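Local coordinates for protein lysine/ornithine decarboxylase (Vibrio vulnificus, PDB 2PLJ) that decarboxylates lysine and ornithine to the diamines cadaverine and putrescine, using pyridoxal phosphate, as a type IV decarboxylase built from a beta/alpha barrel and a beta barrel, at residues G255-Y260 with D268-P273; A393-F396 with K400-Q403; T200-N205 with R242-L247. All blocks are in the same frame, centred on the assembly; numbering follows the deposited sequence. Where two conformers were deposited one is given.

Contact 1. Residues G255-Y260 with D268-P273. With P3T ((4-{[(4-aminobutyl)amino]methyl}-5-hydroxy-6-methylpyridin-3-yl)methyl dihydrogen phosphate), chain D.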
ATOM      1  N   GLY A 255       1.185  -9.529  19.380  1.00 15.88           N
ATOM      2  CA  GLY A 255       1.214 -10.789  18.602  1.00 16.67           C
ATOM      3  C   GLY A 255       0.138 -11.808  18.917  1.00 15.65           C
ATOM      4  O   GLY A 255       0.097 -12.875  18.312  1.00 17.55           O
ATOM      5  N   PHE A 256      -0.734 -11.482  19.862  1.00 15.74           N
ATOM      6  CA  PHE A 256      -1.824 -12.374  20.249  1.00 15.88           C
ATOM      7  C   PHE A 256      -2.701 -12.546  19.026  1.00 16.01           C
ATOM      8  O   PHE A 256      -2.995 -11.568  18.325  1.00 15.65           O
ATOM      9  CB  PHE A 256      -2.617 -11.754  21.410  1.00 16.69           C
ATOM     10  CG  PHE A 256      -1.730 -11.305  22.538  1.00 15.00           C
ATOM     11  CD1 PHE A 256      -1.158 -12.243  23.409  1.00 17.29           C
ATOM     12  CD2 PHE A 256      -1.364  -9.955  22.650  1.00 16.37           C
ATOM     13  CE1 PHE A 256      -0.293 -11.812  24.436  1.00 17.29           C
ATOM     14  CE2 PHE A 256      -0.502  -9.523  23.670  1.00 18.44           C
ATOM     15  CZ  PHE A 256       0.035 -10.465  24.567  1.00 18.02           C
ATOM     16  N   PRO A 257      -3.055 -13.804  18.729  1.00 16.28           N
ATOM     17  CA  PRO A 257      -3.720 -14.118  17.466  1.00 16.63           C
ATOM     18  C   PRO A 257      -5.251 -14.046  17.515  1.00 16.29           C
ATOM     19  O   PRO A 257      -5.868 -14.190  18.581  1.00 15.77           O
ATOM     20  CB  PRO A 257      -3.261 -15.569  17.207  1.00 16.78           C
ATOM     21  CG  PRO A 257      -3.268 -16.183  18.613  1.00 16.25           C
ATOM     22  CD  PRO A 257      -2.730 -15.022  19.504  1.00 17.30           C
ATOM     23  N   VAL A 258      -5.845 -13.868  16.340  1.00 16.56           N
ATOM     24  CA  VAL A 258      -7.308 -13.904  16.201  1.00 16.51           C
ATOM     25  C   VAL A 258      -7.693 -14.849  15.067  1.00 16.63           C
ATOM     26  O   VAL A 258      -6.860 -15.217  14.234  1.00 16.65           O
ATOM     27  CB  VAL A 258      -7.889 -12.500  15.913  1.00 17.14           C
ATOM     28  CG1 VAL A 258      -7.511 -11.535  17.003  1.00 19.08           C
ATOM     29  CG2 VAL A 258      -7.448 -11.997  14.556  1.00 17.92           C
ATOM     30  N   ASN A 259      -8.960 -15.225  15.043  1.00 16.47           N
ATOM     31  CA  ASN A 259      -9.460 -16.115  14.001  1.00 17.57           C
ATOM     32  C   ASN A 259      -9.642 -15.368  12.709  1.00 16.72           C
ATOM     33  O   ASN A 259     -10.344 -14.352  12.684  1.00 17.08           O
ATOM     34  CB  ASN A 259     -10.800 -16.722  14.405  1.00 18.51           C
ATOM     35  CG  ASN A 259     -10.673 -17.615  15.613  1.00 21.43           C
ATOM     36  OD1 ASN A 259     -11.316 -17.395  16.634  1.00 30.79           O
ATOM     37  ND2 ASN A 259      -9.800 -18.575  15.529  1.00 20.18           N
ATOM     38  N   TYR A 260      -9.028 -15.884  11.649  1.00 15.61           N
ATOM     39  CA  TYR A 260      -9.367 -15.452  10.280  1.00 16.00           C
ATOM     40  C   TYR A 260     -10.155 -16.579   9.635  1.00 16.75           C
ATOM     41  O   TYR A 260     -11.336 -16.735   9.913  1.00 16.72           O
ATOM     42  CB  TYR A 260      -8.125 -15.057   9.472  1.00 15.73           C
ATOM     43  CG  TYR A 260      -7.587 -13.736   9.956  1.00 13.57           C
ATOM     44  CD1 TYR A 260      -8.119 -12.524   9.473  1.00 16.34           C
ATOM     45  CD2 TYR A 260      -6.590 -13.692  10.936  1.00 14.49           C
ATOM     46  CE1 TYR A 260      -7.638 -11.289   9.940  1.00 13.32           C
ATOM     47  CE2 TYR A 260      -6.101 -12.478  11.415  1.00 15.73           C
ATOM     48  CZ  TYR A 260      -6.633 -11.271  10.926  1.00 15.66           C
ATOM     49  OH  TYR A 260      -6.119 -10.075  11.444  1.00 14.13           O
ATOM     50  N   ASP A 268      -7.766 -17.264  26.549  1.00 17.61           N
ATOM     51  CA  ASP A 268      -7.444 -17.772  27.921  1.00 18.64           C
ATOM     52  C   ASP A 268      -6.427 -18.893  27.889  1.00 18.42           C
ATOM     53  O   ASP A 268      -5.453 -18.887  28.661  1.00 19.05           O
ATOM     54  CB  ASP A 268      -8.658 -18.266  28.710  1.00 19.48           C
ATOM     55  CG  ASP A 268      -9.685 -17.203  28.929  0.50 20.29           C
ATOM     56  OD1 ASP A 268      -9.310 -16.017  28.936  0.50 20.99           O
ATOM     57  OD2 ASP A 268     -10.866 -17.571  29.119  0.50 22.29           O
ATOM     58  N   GLN A 269      -6.664 -19.856  27.001  1.00 18.57           N
ATOM     59  CA  GLN A 269      -5.788 -21.023  26.858  1.00 19.09           C
ATOM     60  C   GLN A 269      -4.418 -20.605  26.333  1.00 18.57           C
ATOM     61  O   GLN A 269      -3.382 -21.104  26.822  1.00 17.53           O
ATOM     62  CB  GLN A 269      -6.412 -22.056  25.932  1.00 19.79           C
ATOM     63  CG  GLN A 269      -7.613 -22.750  26.526  1.00 23.11           C
ATOM     64  CD  GLN A 269      -8.393 -23.493  25.469  1.00 28.60           C
ATOM     65  OE1 GLN A 269      -7.819 -24.020  24.501  1.00 30.29           O
ATOM     66  NE2 GLN A 269      -9.713 -23.525  25.631  1.00 28.99           N
ATOM     67  N   PHE A 270      -4.434 -19.681  25.366  1.00 17.60           N
ATOM     68  CA  PHE A 270      -3.210 -19.100  24.820  1.00 16.48           C
ATOM     69  C   PHE A 270      -2.359 -18.482  25.901  1.00 16.58           C
ATOM     70  O   PHE A 270      -1.157 -18.747  25.950  1.00 17.04           O
ATOM     71  CB  PHE A 270      -3.537 -18.051  23.755  1.00 17.39           C
ATOM     72  CG  PHE A 270      -2.349 -17.605  22.972  1.00 16.33           C
ATOM     73  CD1 PHE A 270      -1.990 -18.276  21.791  1.00 18.51           C
ATOM     74  CD2 PHE A 270      -1.610 -16.486  23.381  1.00 17.36           C
ATOM     75  CE1 PHE A 270      -0.909 -17.853  21.024  1.00 19.07           C
ATOM     76  CE2 PHE A 270      -0.533 -16.034  22.630  1.00 17.51           C
ATOM     77  CZ  PHE A 270      -0.175 -16.698  21.438  1.00 17.96           C
ATOM     78  N   CYS A 271      -2.982 -17.711  26.795  1.00 15.86           N
ATOM     79  CA  CYS A 271      -2.225 -16.946  27.800  1.00 16.08           C
ATOM     80  C   CYS A 271      -1.842 -17.735  29.057  1.00 15.12           C
ATOM     81  O   CYS A 271      -1.013 -17.269  29.829  1.00 14.60           O
ATOM     82  CB  CYS A 271      -2.962 -15.664  28.173  1.00 16.98           C
ATOM     83  SG  CYS A 271      -3.050 -14.512  26.758  1.00 18.73           S
ATOM     84  N   ALA A 272      -2.503 -18.870  29.273  1.00 15.55           N
ATOM     85  CA  ALA A 272      -2.229 -19.754  30.428  1.00 16.26           C
ATOM     86  C   ALA A 272      -0.716 -19.992  30.660  1.00 16.79           C
ATOM     87  O   ALA A 272      -0.211 -19.690  31.759  1.00 17.58           O
ATOM     88  CB  ALA A 272      -3.025 -21.087  30.301  1.00 16.22           C
ATOM     89  N   PRO A 273       0.018 -20.527  29.645  1.00 17.77           N
ATOM     90  CA  PRO A 273       1.474 -20.747  29.844  1.00 17.36           C
ATOM     91  C   PRO A 273       2.259 -19.458  29.992  1.00 16.80           C
ATOM     92  O   PRO A 273       3.293 -19.443  30.662  1.00 15.60           O
ATOM     93  CB  PRO A 273       1.926 -21.499  28.577  1.00 17.71           C
ATOM     94  CG  PRO A 273       0.822 -21.413  27.612  1.00 18.99           C
ATOM     95  CD  PRO A 273      -0.440 -21.009  28.326  1.00 18.15           C
TER
HETATM   96  OAE P3T D 501      -0.574  -7.413  18.504  1.00 15.82           O
HETATM   97  PAU P3T D 501       0.032  -7.247  17.044  1.00 17.90           P
HETATM   98  OAF P3T D 501      -0.900  -6.282  16.168  1.00 17.28           O
HETATM   99  OAC P3T D 501       0.329  -8.548  16.321  1.00 17.00           O
HETATM  100  OAP P3T D 501       1.431  -6.434  17.094  1.00 16.51           O
HETATM  101  CAM P3T D 501       1.421  -5.049  17.644  1.00 19.33           C
HETATM  102  CAS P3T D 501       2.899  -4.661  17.788  1.00 19.91           C
HETATM  103  CAH P3T D 501       3.314  -4.509  19.118  1.00 20.96           C
HETATM  104  NAO P3T D 501       4.581  -4.185  19.383  1.00 20.17           N
HETATM  105  CAQ P3T D 501       5.491  -4.034  18.428  1.00 20.56           C
HETATM  106  CAA P3T D 501       6.950  -3.694  18.826  1.00 23.13           C
HETATM  107  CAR P3T D 501       5.150  -4.205  17.070  1.00 21.36           C
HETATM  108  OAD P3T D 501       6.091  -4.030  16.131  1.00 22.15           O
HETATM  109  CAT P3T D 501       3.822  -4.542  16.732  1.00 18.18           C
HETATM  110  CAG P3T D 501       3.452  -4.656  15.357  1.00 19.95           C
HETATM  111  NAN P3T D 501       4.374  -4.943  14.449  1.00 24.54           N
HETATM  112  CAL P3T D 501       4.166  -5.061  12.969  1.00 25.66           C
HETATM  113  CAK P3T D 501       2.957  -5.936  12.600  1.00 21.96           C
HETATM  114  CAJ P3T D 501       2.841  -5.869  11.045  1.00 21.35           C
HETATM  115  CAI P3T D 501       1.658  -6.707  10.547  1.00 21.89           C
HETATM  116  NAB P3T D 501       1.651  -6.836   9.070  1.00 18.86           N
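Phe256, in the irregular segment 255-260, and Phe270, on helix 267-278, bring their backbones nearest, with CA atoms 8.2 Å apart, and no hydrogen bond joins the two segments. The contact is therefore made by side chains, and Phe270 buries more surface than any other residue here. Its CG is anti to the backbone N (chi1 -169°), which sends the ring out from the helix to where Pro257 comes to meet it from the opposite direction. Pro257 CD stands over one face of Phe270, 3.7 Å from the ring centroid and 17° off the normal, a CH-pi contact displaced slightly toward the CZ-CE1 rim. Phe270 CE2 meets Phe256 CD1 obliquely at 3.9 Å; these two side chains cross at about a right angle. Cys271 SG adds an oblique sulfur-aromatic contact, 5.3 Å from the Phe256 ring centroid. Outside the two segments, Tyr225 meets the Phe256 ring with nearly parallel planes, Phe294 of helix 293-296 also touches it, and Ala75 of helix 62-75 touches Cys271. Just before this apolar cluster, Gly255 N donates a nearly straight hydrogen bond of 2.9 Å to P3T OAE, a phosphate oxygen. Ser217 and the backbone of Gly292 and Arg293 also bind the ligand. A glycine-rich loop following a barrel strand and holding the phosphate is characteristic of the beta/alpha-barrel pyridoxal phosphate decarboxylases.

Contact 2. Residues A393-F396 with K400-Q403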
ATOM      1  N   ALA A 393      -3.738   1.070   3.366  1.00 12.48           N
ATOM      2  CA  ALA A 393      -4.344   1.458   2.091  1.00 12.75           C
ATOM      3  C   ALA A 393      -3.495   2.502   1.354  1.00 12.73           C
ATOM      4  O   ALA A 393      -2.713   3.267   1.996  1.00 12.88           O
ATOM      5  CB  ALA A 393      -5.796   1.971   2.300  1.00 12.78           C
ATOM      6  N   THR A 394      -3.694   2.571   0.016  1.00 12.57           N
ATOM      7  CA  THR A 394      -2.985   3.521  -0.843  1.00 12.69           C
ATOM      8  C   THR A 394      -4.022   4.433  -1.528  1.00 13.42           C
ATOM      9  O   THR A 394      -5.239   4.235  -1.363  1.00 14.57           O
ATOM     10  CB  THR A 394      -2.192   2.812  -1.952  1.00 12.14           C
ATOM     11  OG1 THR A 394      -3.109   2.400  -2.999  1.00 13.16           O
ATOM     12  CG2 THR A 394      -1.427   1.592  -1.393  1.00 14.56           C
ATOM     13  N   ASP A 395      -3.536   5.370  -2.330  1.00 12.13           N
ATOM     14  CA  ASP A 395      -4.400   6.147  -3.217  1.00 14.24           C
ATOM     15  C   ASP A 395      -4.172   5.846  -4.707  1.00 13.93           C
ATOM     16  O   ASP A 395      -4.377   6.703  -5.581  1.00 13.85           O
ATOM     17  CB  ASP A 395      -4.190   7.621  -2.913  1.00 14.50           C
ATOM     18  CG  ASP A 395      -4.560   7.958  -1.453  1.00 17.47           C
ATOM     19  OD1 ASP A 395      -5.763   7.873  -1.121  1.00 19.58           O
ATOM     20  OD2 ASP A 395      -3.651   8.275  -0.658  1.00 18.77           O
ATOM     21  N   PHE A 396      -3.750   4.615  -4.994  1.00 13.15           N
ATOM     22  CA  PHE A 396      -3.375   4.264  -6.353  1.00 13.40           C
ATOM     23  C   PHE A 396      -4.568   4.417  -7.277  1.00 13.98           C
ATOM     24  O   PHE A 396      -5.699   4.093  -6.891  1.00 14.35           O
ATOM     25  CB  PHE A 396      -2.908   2.816  -6.397  1.00 12.74           C
ATOM     26  CG  PHE A 396      -2.369   2.407  -7.741  1.00 12.03           C
ATOM     27  CD1 PHE A 396      -1.440   3.237  -8.416  1.00 13.86           C
ATOM     28  CD2 PHE A 396      -2.750   1.187  -8.317  1.00 13.16           C
ATOM     29  CE1 PHE A 396      -0.908   2.866  -9.675  1.00 14.11           C
ATOM     30  CE2 PHE A 396      -2.205   0.790  -9.586  1.00 15.80           C
ATOM     31  CZ  PHE A 396      -1.285   1.634 -10.250  1.00 15.87           C
ATOM     32  N   LYS A 400     -11.215   6.205  -4.544  1.00 21.37           N
ATOM     33  CA  LYS A 400     -11.572   6.652  -3.178  1.00 23.02           C
ATOM     34  C   LYS A 400     -11.376   5.500  -2.190  1.00 22.12           C
ATOM     35  O   LYS A 400     -11.666   4.331  -2.515  1.00 22.96           O
ATOM     36  CB  LYS A 400     -13.016   7.196  -3.177  1.00 24.60           C
ATOM     37  CG  LYS A 400     -13.697   7.375  -1.813  1.00 28.88           C
ATOM     38  CD  LYS A 400     -14.649   6.172  -1.499  1.00 32.47           C
ATOM     39  CE  LYS A 400     -15.562   6.411  -0.291  1.00 30.33           C
ATOM     40  NZ  LYS A 400     -16.126   5.104   0.215  1.00 27.75           N
ATOM     41  N   ARG A 401     -10.818   5.810  -1.019  1.00 21.18           N
ATOM     42  CA  ARG A 401     -10.632   4.808   0.011  1.00 20.71           C
ATOM     43  C   ARG A 401     -12.010   4.508   0.614  1.00 19.81           C
ATOM     44  O   ARG A 401     -12.870   5.377   0.693  1.00 19.87           O
ATOM     45  CB  ARG A 401      -9.697   5.323   1.117  1.00 21.28           C
ATOM     46  CG  ARG A 401      -8.248   5.543   0.654  1.00 22.97           C
ATOM     47  CD  ARG A 401      -7.371   5.801   1.817  1.00 24.59           C
ATOM     48  NE  ARG A 401      -6.075   6.358   1.437  1.00 23.66           N
ATOM     49  CZ  ARG A 401      -5.031   6.397   2.262  1.00 26.05           C
ATOM     50  NH1 ARG A 401      -5.152   5.893   3.476  1.00 25.95           N
ATOM     51  NH2 ARG A 401      -3.860   6.902   1.874  1.00 26.99           N
ATOM     52  N   ALA A 402     -12.197   3.280   1.079  1.00 18.17           N
ATOM     53  CA  ALA A 402     -13.370   2.968   1.892  1.00 17.36           C
ATOM     54  C   ALA A 402     -13.503   3.951   3.057  1.00 17.31           C
ATOM     55  O   ALA A 402     -12.501   4.314   3.694  1.00 18.04           O
ATOM     56  CB  ALA A 402     -13.264   1.556   2.425  1.00 17.76           C
ATOM     57  N   GLN A 403     -14.731   4.379   3.310  1.00 16.16           N
ATOM     58  CA  GLN A 403     -15.036   5.237   4.452  1.00 16.16           C
ATOM     59  C   GLN A 403     -15.316   4.357   5.665  1.00 15.92           C
ATOM     60  O   GLN A 403     -16.103   3.404   5.593  1.00 15.54           O
ATOM     61  CB  GLN A 403     -16.266   6.100   4.140  1.00 15.95           C
ATOM     62  CG  GLN A 403     -16.517   7.126   5.243  1.00 17.53           C
ATOM     63  CD  GLN A 403     -17.661   8.084   4.983  1.00 18.26           C
ATOM     64  OE1 GLN A 403     -17.833   9.039   5.733  1.00 22.49           O
ATOM     65  NE2 GLN A 403     -18.444   7.844   3.912  1.00 22.35           N
TER
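Asp395 and Arg401 meet side-on: the carboxylate is gripped by the guanidinium edge that carries NE and NH2, each nitrogen serving a different oxygen. Arg401 NE donates to Asp395 OD1 at 3.0 Å, and Arg401 NH2 donates to Asp395 OD2 at 2.9 Å with an N-H...O angle of 168°. Both acceptors lie close to the guanidinium plane, so the arginine is used as its geometry prefers. The aspartate is used less ideally, because its plane is turned 35° from that of the guanidinium and NE reaches OD1 from 42° out of the carboxylate plane. An extended arginine chain from CG to NE carries the charged head across to segment 393-396, and two bonds from different nitrogens then resist its rotation. The backbone of that segment lies over one guanidinium face, where Ala393 O is 3.8 Å from Arg401 NH2 and Thr394 CA sits beside it. Near the other terminal nitrogen, Ala393 CB comes to 4.1 Å from Arg401 NH1. Both segments belong to the loop leading from strand 379-382 to strand 403-407 of the mixed beta sheet, and this loop lies at the dimer interface. Asp395 OD2 also forms a salt bridge with Arg401 NH2 of the second subunit, and Arg401 NH2 forms one with Asp395 OD2 of that subunit. The reciprocal pairs make a cluster of two carboxylates and two guanidinium groups, in which each acid probably offsets the closeness of the two arginines. Next to the salt bridge, Thr394 OG1 accepts from Phe396 N at 3.0 Å, forming an ST turn. The same hydroxyl is hydrogen-bonded to Tyr325 O, while the Phe396 ring meets the ring of Tyr325.

Contact 3. Residues T200-N205 with R242-L247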
ATOM      1  N   THR A 200      26.377   0.038  29.878  1.00 15.91           N
ATOM      2  CA  THR A 200      26.726   1.317  29.248  1.00 16.23           C
ATOM      3  C   THR A 200      25.763   2.433  29.686  1.00 15.99           C
ATOM      4  O   THR A 200      26.207   3.565  29.956  1.00 15.73           O
ATOM      5  CB  THR A 200      26.826   1.208  27.704  1.00 16.46           C
ATOM      6  OG1 THR A 200      27.750   0.170  27.368  1.00 17.46           O
ATOM      7  CG2 THR A 200      27.323   2.499  27.084  1.00 16.62           C
ATOM      8  N   ALA A 201      24.473   2.107  29.799  1.00 15.43           N
ATOM      9  CA  ALA A 201      23.480   3.071  30.278  1.00 15.57           C
ATOM     10  C   ALA A 201      23.852   3.549  31.689  1.00 16.20           C
ATOM     11  O   ALA A 201      23.726   4.731  32.006  1.00 15.90           O
ATOM     12  CB  ALA A 201      22.078   2.448  30.265  1.00 15.32           C
ATOM     13  N   LYS A 202      24.334   2.636  32.533  1.00 16.84           N
ATOM     14  CA  LYS A 202      24.754   3.042  33.888  1.00 18.18           C
ATOM     15  C   LYS A 202      25.932   4.032  33.825  1.00 18.58           C
ATOM     16  O   LYS A 202      25.920   5.063  34.509  1.00 18.25           O
ATOM     17  CB  LYS A 202      25.116   1.847  34.772  1.00 18.61           C
ATOM     18  CG  LYS A 202      25.383   2.285  36.228  1.00 20.69           C
ATOM     19  CD  LYS A 202      25.980   1.184  37.065  1.00 27.57           C
ATOM     20  CE  LYS A 202      26.165   1.637  38.515  1.00 29.51           C
ATOM     21  NZ  LYS A 202      26.177   0.461  39.442  1.00 32.91           N
ATOM     22  N   GLU A 203      26.917   3.718  32.980  1.00 19.36           N
ATOM     23  CA  GLU A 203      28.083   4.582  32.776  1.00 21.06           C
ATOM     24  C   GLU A 203      27.630   5.965  32.325  1.00 19.71           C
ATOM     25  O   GLU A 203      28.139   6.977  32.820  1.00 20.13           O
ATOM     26  CB  GLU A 203      29.034   3.978  31.739  1.00 21.09           C
ATOM     27  CG  GLU A 203      29.815   2.768  32.247  1.00 24.75           C
ATOM     28  CD  GLU A 203      30.465   1.928  31.134  1.00 25.38           C
ATOM     29  OE1 GLU A 203      30.460   2.348  29.951  1.00 30.77           O
ATOM     30  OE2 GLU A 203      30.992   0.834  31.457  1.00 31.71           O
ATOM     31  N   TRP A 204      26.639   5.993  31.434  1.00 18.40           N
ATOM     32  CA  TRP A 204      26.136   7.235  30.840  1.00 17.53           C
ATOM     33  C   TRP A 204      25.024   7.912  31.651  1.00 16.77           C
ATOM     34  O   TRP A 204      24.460   8.910  31.210  1.00 16.52           O
ATOM     35  CB  TRP A 204      25.683   6.995  29.384  1.00 17.89           C
ATOM     36  CG  TRP A 204      26.809   6.609  28.452  1.00 17.52           C
ATOM     37  CD1 TRP A 204      28.167   6.648  28.711  1.00 18.64           C
ATOM     38  CD2 TRP A 204      26.672   6.134  27.109  1.00 17.79           C
ATOM     39  NE1 TRP A 204      28.869   6.229  27.602  1.00 17.80           N
ATOM     40  CE2 TRP A 204      27.975   5.916  26.604  1.00 18.02           C
ATOM     41  CE3 TRP A 204      25.570   5.904  26.270  1.00 16.20           C
ATOM     42  CZ2 TRP A 204      28.205   5.453  25.293  1.00 18.94           C
ATOM     43  CZ3 TRP A 204      25.795   5.436  24.970  1.00 17.06           C
ATOM     44  CH2 TRP A 204      27.109   5.218  24.494  1.00 17.61           C
ATOM     45  N   ASN A 205      24.749   7.392  32.847  1.00 16.43           N
ATOM     46  CA  ASN A 205      23.639   7.859  33.696  1.00 16.63           C
ATOM     47  C   ASN A 205      22.284   7.944  32.973  1.00 16.39           C
ATOM     48  O   ASN A 205      21.563   8.940  33.085  1.00 16.71           O
ATOM     49  CB  ASN A 205      23.985   9.189  34.373  1.00 17.56           C
ATOM     50  CG  ASN A 205      25.173   9.075  35.276  1.00 20.55           C
ATOM     51  OD1 ASN A 205      25.277   8.126  36.061  1.00 25.01           O
ATOM     52  ND2 ASN A 205      26.085  10.039  35.187  1.00 23.08           N
ATOM     53  N   ARG A 242      25.507  -8.587  38.525  1.00 24.82           N
ATOM     54  CA  ARG A 242      26.559  -7.658  38.126  1.00 25.14           C
ATOM     55  C   ARG A 242      26.583  -6.373  38.965  1.00 24.24           C
ATOM     56  O   ARG A 242      27.411  -5.494  38.720  1.00 24.60           O
ATOM     57  CB  ARG A 242      26.438  -7.309  36.642  1.00 25.45           C
ATOM     58  CG  ARG A 242      26.819  -8.449  35.720  1.00 28.64           C
ATOM     59  CD  ARG A 242      26.877  -7.975  34.284  1.00 31.68           C
ATOM     60  NE  ARG A 242      27.141  -9.060  33.340  1.00 34.28           N
ATOM     61  CZ  ARG A 242      27.460  -8.877  32.058  1.00 37.00           C
ATOM     62  NH1 ARG A 242      27.583  -7.651  31.555  1.00 38.06           N
ATOM     63  NH2 ARG A 242      27.665  -9.923  31.274  1.00 37.87           N
ATOM     64  N   GLY A 243      25.682  -6.265  39.943  1.00 23.24           N
ATOM     65  CA  GLY A 243      25.608  -5.080  40.795  1.00 22.60           C
ATOM     66  C   GLY A 243      25.001  -3.844  40.136  1.00 22.58           C
ATOM     67  O   GLY A 243      25.179  -2.725  40.621  1.00 22.47           O
ATOM     68  N   LEU A 244      24.281  -4.043  39.037  1.00 22.09           N
ATOM     69  CA  LEU A 244      23.632  -2.945  38.308  1.00 22.73           C
ATOM     70  C   LEU A 244      22.221  -2.701  38.877  1.00 22.64           C
ATOM     71  O   LEU A 244      21.671  -3.578  39.558  1.00 23.09           O
ATOM     72  CB  LEU A 244      23.571  -3.265  36.803  1.00 22.01           C
ATOM     73  CG  LEU A 244      24.886  -3.356  36.020  1.00 23.54           C
ATOM     74  CD1 LEU A 244      24.685  -4.082  34.702  1.00 23.99           C
ATOM     75  CD2 LEU A 244      25.528  -1.989  35.796  1.00 25.00           C
ATOM     76  N   PRO A 245      21.641  -1.501  38.644  1.00 22.52           N
ATOM     77  CA  PRO A 245      20.276  -1.276  39.148  1.00 22.04           C
ATOM     78  C   PRO A 245      19.290  -2.349  38.656  1.00 21.96           C
ATOM     79  O   PRO A 245      19.279  -2.662  37.469  1.00 21.65           O
ATOM     80  CB  PRO A 245      19.899   0.095  38.566  1.00 22.58           C
ATOM     81  CG  PRO A 245      21.202   0.765  38.280  1.00 22.45           C
ATOM     82  CD  PRO A 245      22.192  -0.313  37.964  1.00 22.65           C
ATOM     83  N   ALA A 246      18.487  -2.895  39.571  1.00 21.35           N
ATOM     84  CA  ALA A 246      17.500  -3.934  39.230  1.00 20.38           C
ATOM     85  C   ALA A 246      16.436  -3.398  38.283  1.00 19.59           C
ATOM     86  O   ALA A 246      16.002  -2.242  38.415  1.00 19.81           O
ATOM     87  CB  ALA A 246      16.842  -4.496  40.503  1.00 20.43           C
ATOM     88  N   LEU A 247      16.027  -4.231  37.327  1.00 18.06           N
ATOM     89  CA  LEU A 247      15.037  -3.804  36.310  1.00 18.27           C
ATOM     90  C   LEU A 247      13.613  -3.911  36.827  1.00 18.38           C
ATOM     91  O   LEU A 247      13.251  -4.909  37.489  1.00 19.44           O
ATOM     92  CB  LEU A 247      15.198  -4.608  35.025  1.00 17.81           C
ATOM     93  CG  LEU A 247      16.606  -4.593  34.416  1.00 19.13           C
ATOM     94  CD1 LEU A 247      16.569  -5.221  33.020  1.00 21.02           C
ATOM     95  CD2 LEU A 247      17.195  -3.179  34.372  1.00 19.96           C
TER
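Lys202 meets Leu244 and Pro245 beside the one aromatic group of the two segments, the indole of Trp204, which packs on Thr200 and on helix 153-157, away from segment 242-247. Thr200 CG2 stands over the centre of one face of that indole, 3.4 Å above its plane. Lys160 forms a cation-pi contact with the same ring, and Leu156 and Glu157 of helix 153-157 touch it too. Across the contact, the aliphatic part of Lys202 packs on carbon atoms of Leu244 and Pro245. With chi1 at -173° and the later torsions also in the extended range, the Lys202 chain runs out from the helix to segment 242-247. Leu244 CD2 presses against Lys202 CD at 3.4 Å, tighter than ordinary van der Waals contact, and lies 4.0 Å from Lys202 CB. Pro245 CD approaches the same lysine carbon, CD, at 4.2 Å. The two segments come at the ends of successive helices, 191-203 and 223-241, which in the beta/alpha barrel lead into the neighbouring parallel strands 207-212 and 249-251. Both helices finish in Schellman motifs: Asn205, at positive phi, supplies a bond from its N to Lys202 O of 3.1 Å, and Gly243, at phi 74°, plays the corresponding part in the other. The second turn leaves Gly243 O 3.5 Å from Lys202 NZ, a polar approach that does not amount to a hydrogen bond. The contact lies at the surface; Leu244, its least exposed member, also touches Ile198 and Glu199 of helix 191-203 and Val239 of helix 223-241. Beside it, Arg242 NH1 and Glu199 OE1 make a long, weak ion pair.

In the fold
From the N terminus the three contacts follow one another in series, and none nests within or crosses another. Contact 3 comes first and closes the widest loop, 36 residues containing strand 207-212 and helix 223-241, at the end of the barrel where strands 207-212 and 249-251 begin. Contact 1 then closes a short loop beyond the far end of strand 249-251, laying that loop on helix 267-278 beside the phosphate of the bound adduct; its centre is about 35 Å from that of contact 3. Contact 2 closes a tight loop of three residues leading into strand 403-407 of the mixed sheet, at the subunit boundary, its centre about 48 Å from that of contact 3.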